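Side-chain contact in beta-xylanase (Roseburia intestinalis L1-82, PDB 6SGF), which binds xylan weakly through this carbohydrate-binding module, part of a longer enzyme that probably cleaves the beta-1,4-xylosidic linkages of xylan: residues Y38-W43 against S69-N74. Residues are numbered along the deposited sequence; the frame is centred on the assembly and turned at random.
With XYP (beta-D-xylopyranose), chain H; XYP (beta-D-xylopyranose), chain C; XYP (beta-D-xylopyranose), chain D.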
loop_
_atom_site.group_PDB
_atom_site.type_symbol
_atom_site.label_atom_id
_atom_site.label_comp_id
_atom_site.label_asym_id
_atom_site.label_seq_id
_atom_site.Cartn_x
_atom_site.Cartn_y
_atom_site.Cartn_z
ATOM N N TYR B 38 -23.121 12.214 -4.132
ATOM C CA TYR B 38 -22.218 12.997 -3.285
ATOM C C TYR B 38 -21.887 12.287 -1.974
ATOM O O TYR B 38 -21.164 12.870 -1.143
ATOM C CB TYR B 38 -22.733 14.422 -2.966
ATOM C CG TYR B 38 -22.933 15.242 -4.228
ATOM C CD1 TYR B 38 -21.968 15.264 -5.217
ATOM C CD2 TYR B 38 -24.098 15.977 -4.443
ATOM C CE1 TYR B 38 -22.152 15.977 -6.396
ATOM C CE2 TYR B 38 -24.284 16.709 -5.633
ATOM C CZ TYR B 38 -23.300 16.703 -6.591
ATOM O OH TYR B 38 -23.436 17.414 -7.765
ATOM N N ASN B 39 -22.350 11.047 -1.773
ATOM C CA ASN B 39 -21.840 10.211 -0.694
ATOM C C ASN B 39 -20.312 10.164 -0.797
ATOM O O ASN B 39 -19.739 10.108 -1.890
ATOM C CB ASN B 39 -22.365 8.765 -0.784
ATOM C CG ASN B 39 -23.711 8.520 -0.061
ATOM O OD1 ASN B 39 -24.194 7.388 -0.055
ATOM N ND2 ASN B 39 -24.300 9.545 0.521
ATOM N N GLN B 40 -19.653 10.144 0.346
ATOM C CA GLN B 40 -18.206 10.291 0.366
ATOM C C GLN B 40 -17.636 9.840 1.711
ATOM O O GLN B 40 -18.358 9.651 2.708
ATOM C CB GLN B 40 -17.800 11.732 0.086
ATOM C CG GLN B 40 -18.213 12.645 1.205
ATOM C CD GLN B 40 -17.961 14.100 0.879
ATOM O OE1 GLN B 40 -16.823 14.521 0.648
ATOM N NE2 GLN B 40 -19.022 14.872 0.852
ATOM N N VAL B 41 -16.305 9.687 1.720
ATOM C CA VAL B 41 -15.543 9.370 2.923
ATOM C C VAL B 41 -14.400 10.358 3.010
ATOM O O VAL B 41 -13.855 10.784 1.985
ATOM C CB VAL B 41 -14.997 7.929 2.913
ATOM C CG1 VAL B 41 -14.242 7.618 4.210
ATOM C CG2 VAL B 41 -16.106 6.956 2.722
ATOM N N LYS B 42 -14.065 10.754 4.225
ATOM C CA LYS B 42 -12.935 11.624 4.497
ATOM C C LYS B 42 -12.024 10.906 5.481
ATOM O O LYS B 42 -12.499 10.424 6.504
ATOM C CB LYS B 42 -13.390 12.961 5.078
ATOM C CG LYS B 42 -12.232 13.819 5.554
ATOM C CD LYS B 42 -12.743 15.133 6.189
ATOM C CE LYS B 42 -11.615 15.997 6.658
ATOM N NZ LYS B 42 -12.087 17.284 7.274
ATOM N N TRP B 43 -10.730 10.800 5.155
ATOM C CA TRP B 43 -9.757 10.162 6.028
ATOM C C TRP B 43 -8.716 11.167 6.524
ATOM O O TRP B 43 -8.177 11.950 5.737
ATOM C CB TRP B 43 -8.999 9.045 5.323
ATOM C CG TRP B 43 -9.728 7.848 4.874
ATOM C CD1 TRP B 43 -9.881 6.672 5.552
ATOM C CD2 TRP B 43 -10.339 7.667 3.602
ATOM N NE1 TRP B 43 -10.591 5.769 4.776
ATOM C CE2 TRP B 43 -10.870 6.357 3.573
ATOM C CE3 TRP B 43 -10.509 8.495 2.483
ATOM C CZ2 TRP B 43 -11.529 5.856 2.471
ATOM C CZ3 TRP B 43 -11.176 7.998 1.394
ATOM C CH2 TRP B 43 -11.673 6.687 1.386
ATOM N N SER B 69 -14.550 10.830 -7.526
ATOM C CA SER B 69 -13.988 12.141 -7.278
ATOM C C SER B 69 -13.022 12.052 -6.106
ATOM O O SER B 69 -13.272 11.332 -5.133
ATOM C CB SER B 69 -15.118 13.136 -6.999
ATOM O OG SER B 69 -15.894 13.231 -8.193
ATOM N N LEU B 70 -11.895 12.739 -6.230
ATOM C CA LEU B 70 -10.821 12.674 -5.263
ATOM C C LEU B 70 -10.582 14.067 -4.694
ATOM O O LEU B 70 -10.621 15.067 -5.427
ATOM C CB LEU B 70 -9.559 12.119 -5.900
ATOM C CG LEU B 70 -9.737 10.744 -6.547
ATOM C CD1 LEU B 70 -8.473 10.401 -7.357
ATOM C CD2 LEU B 70 -10.048 9.660 -5.583
ATOM N N LYS B 71 -10.309 14.129 -3.399
ATOM C CA LYS B 71 -10.160 15.390 -2.688
ATOM C C LYS B 71 -8.917 15.396 -1.808
ATOM O O LYS B 71 -8.633 14.417 -1.121
ATOM C CB LYS B 71 -11.369 15.665 -1.780
ATOM C CG LYS B 71 -12.680 15.795 -2.509
ATOM C CD LYS B 71 -13.814 16.072 -1.494
ATOM C CE LYS B 71 -15.173 16.270 -2.148
ATOM N NZ LYS B 71 -16.107 16.806 -1.091
ATOM N N VAL B 72 -8.220 16.525 -1.801
ATOM C CA VAL B 72 -7.121 16.803 -0.891
ATOM C C VAL B 72 -7.552 17.995 -0.044
ATOM O O VAL B 72 -7.683 19.112 -0.549
ATOM C CB VAL B 72 -5.815 17.080 -1.629
ATOM C CG1 VAL B 72 -4.691 17.300 -0.628
ATOM C CG2 VAL B 72 -5.503 15.937 -2.545
ATOM N N TYR B 73 -7.746 17.769 1.243
ATOM C CA TYR B 73 -8.206 18.831 2.130
ATOM C C TYR B 73 -7.013 19.616 2.661
ATOM O O TYR B 73 -5.906 19.076 2.798
ATOM C CB TYR B 73 -8.963 18.253 3.310
ATOM C CG TYR B 73 -10.273 17.582 3.022
ATOM C CD1 TYR B 73 -10.331 16.307 2.468
ATOM C CD2 TYR B 73 -11.462 18.210 3.364
ATOM C CE1 TYR B 73 -11.537 15.674 2.262
ATOM C CE2 TYR B 73 -12.665 17.594 3.179
ATOM C CZ TYR B 73 -12.712 16.345 2.614
ATOM O OH TYR B 73 -13.938 15.765 2.430
ATOM N N ASN B 74 -7.235 20.893 2.965
ATOM C CA ASN B 74 -6.192 21.697 3.602
ATOM C C ASN B 74 -6.810 22.555 4.706
ATOM O O ASN B 74 -6.544 23.747 4.834
ATOM C CB ASN B 74 -5.408 22.522 2.576
ATOM C CG ASN B 74 -6.220 23.654 1.918
ATOM O OD1 ASN B 74 -7.426 23.556 1.693
ATOM N ND2 ASN B 74 -5.518 24.737 1.576
HETATM C C1 XYP H . -21.104 18.037 -0.910
HETATM C C2 XYP H . -19.677 17.651 -1.307
HETATM C C3 XYP H . -19.228 18.500 -2.445
HETATM C C4 XYP H . -20.245 18.555 -3.562
HETATM C C5 XYP H . -21.652 18.944 -3.088
HETATM O O2 XYP H . -18.850 17.734 -0.144
HETATM O O3 XYP H . -17.984 17.936 -2.952
HETATM O O4 XYP H . -19.757 19.521 -4.508
HETATM O O5 XYP H . -22.033 17.958 -2.075
HETATM O O1 XYP C . -25.143 17.507 3.937
HETATM C C1 XYP C . -24.257 16.974 3.041
HETATM C C2 XYP C . -24.893 16.957 1.646
HETATM C C3 XYP C . -23.957 16.603 0.544
HETATM C C4 XYP C . -22.728 17.427 0.777
HETATM C C5 XYP C . -22.058 17.258 2.142
HETATM O O2 XYP C . -25.953 15.991 1.703
HETATM O O3 XYP C . -24.512 16.958 -0.764
HETATM O O4 XYP C . -21.792 17.055 -0.209
HETATM O O5 XYP C . -22.991 17.764 3.165
HETATM C C1 XYP D . -20.090 19.477 -5.846
HETATM C C2 XYP D . -19.690 20.775 -6.548
HETATM C C3 XYP D . -19.937 20.729 -8.017
HETATM C C4 XYP D . -19.273 19.526 -8.583
HETATM C C5 XYP D . -19.605 18.229 -7.834
HETATM O O2 XYP D . -20.433 21.873 -6.015
HETATM O O3 XYP D . -19.315 21.881 -8.625
HETATM O O4 XYP D . -19.708 19.267 -9.916
HETATM O O5 XYP D . -19.273 18.350 -6.426
HETATM O O HOH W 1 -14.387 13.461 1.153
#
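Gln40 and Lys71 cross at about a right angle, Lys71 NZ donating a hydrogen bond to Gln40 OE1 (3.0 Å). The C=O...N angle of 127° puts NZ to one side of the oxygen, tilted from the carbonyl plane. The amide's other half turns to the sugar: Gln40 NE2 donates a nearly straight hydrogen bond (169°) to O2 of the chain H xylose at 3.0 Å. Lys71 NZ donates another to O3 of that xylose at 2.9 Å and forms a salt bridge with Asp78, itself hydrogen-bonded to bound xylose. Strands 40-50 and 68-73 flank strand 103-110 in one antiparallel sheet of the CBM86 module; accordingly the axes of segments 40-43 and 69-73 come no closer than 9.0 Å, a gap side chains span. Tyr38 lays one ring face against the chain H xylose, whose C5 sits 4.0 Å above the centre of the Tyr38 ring. On the side of Gln40 and Lys71 away from the sugar, Lys42 CG lies anti to its backbone N (chi1 172°), and the straight chain beyond carries CE over one Tyr73 ring face, 4.0 Å from the centroid; NZ adds an off-centre cation-pi contact. A water in that ring's plane accepts from Tyr73 OH and donates to Gln40 OE1 and Val41 O.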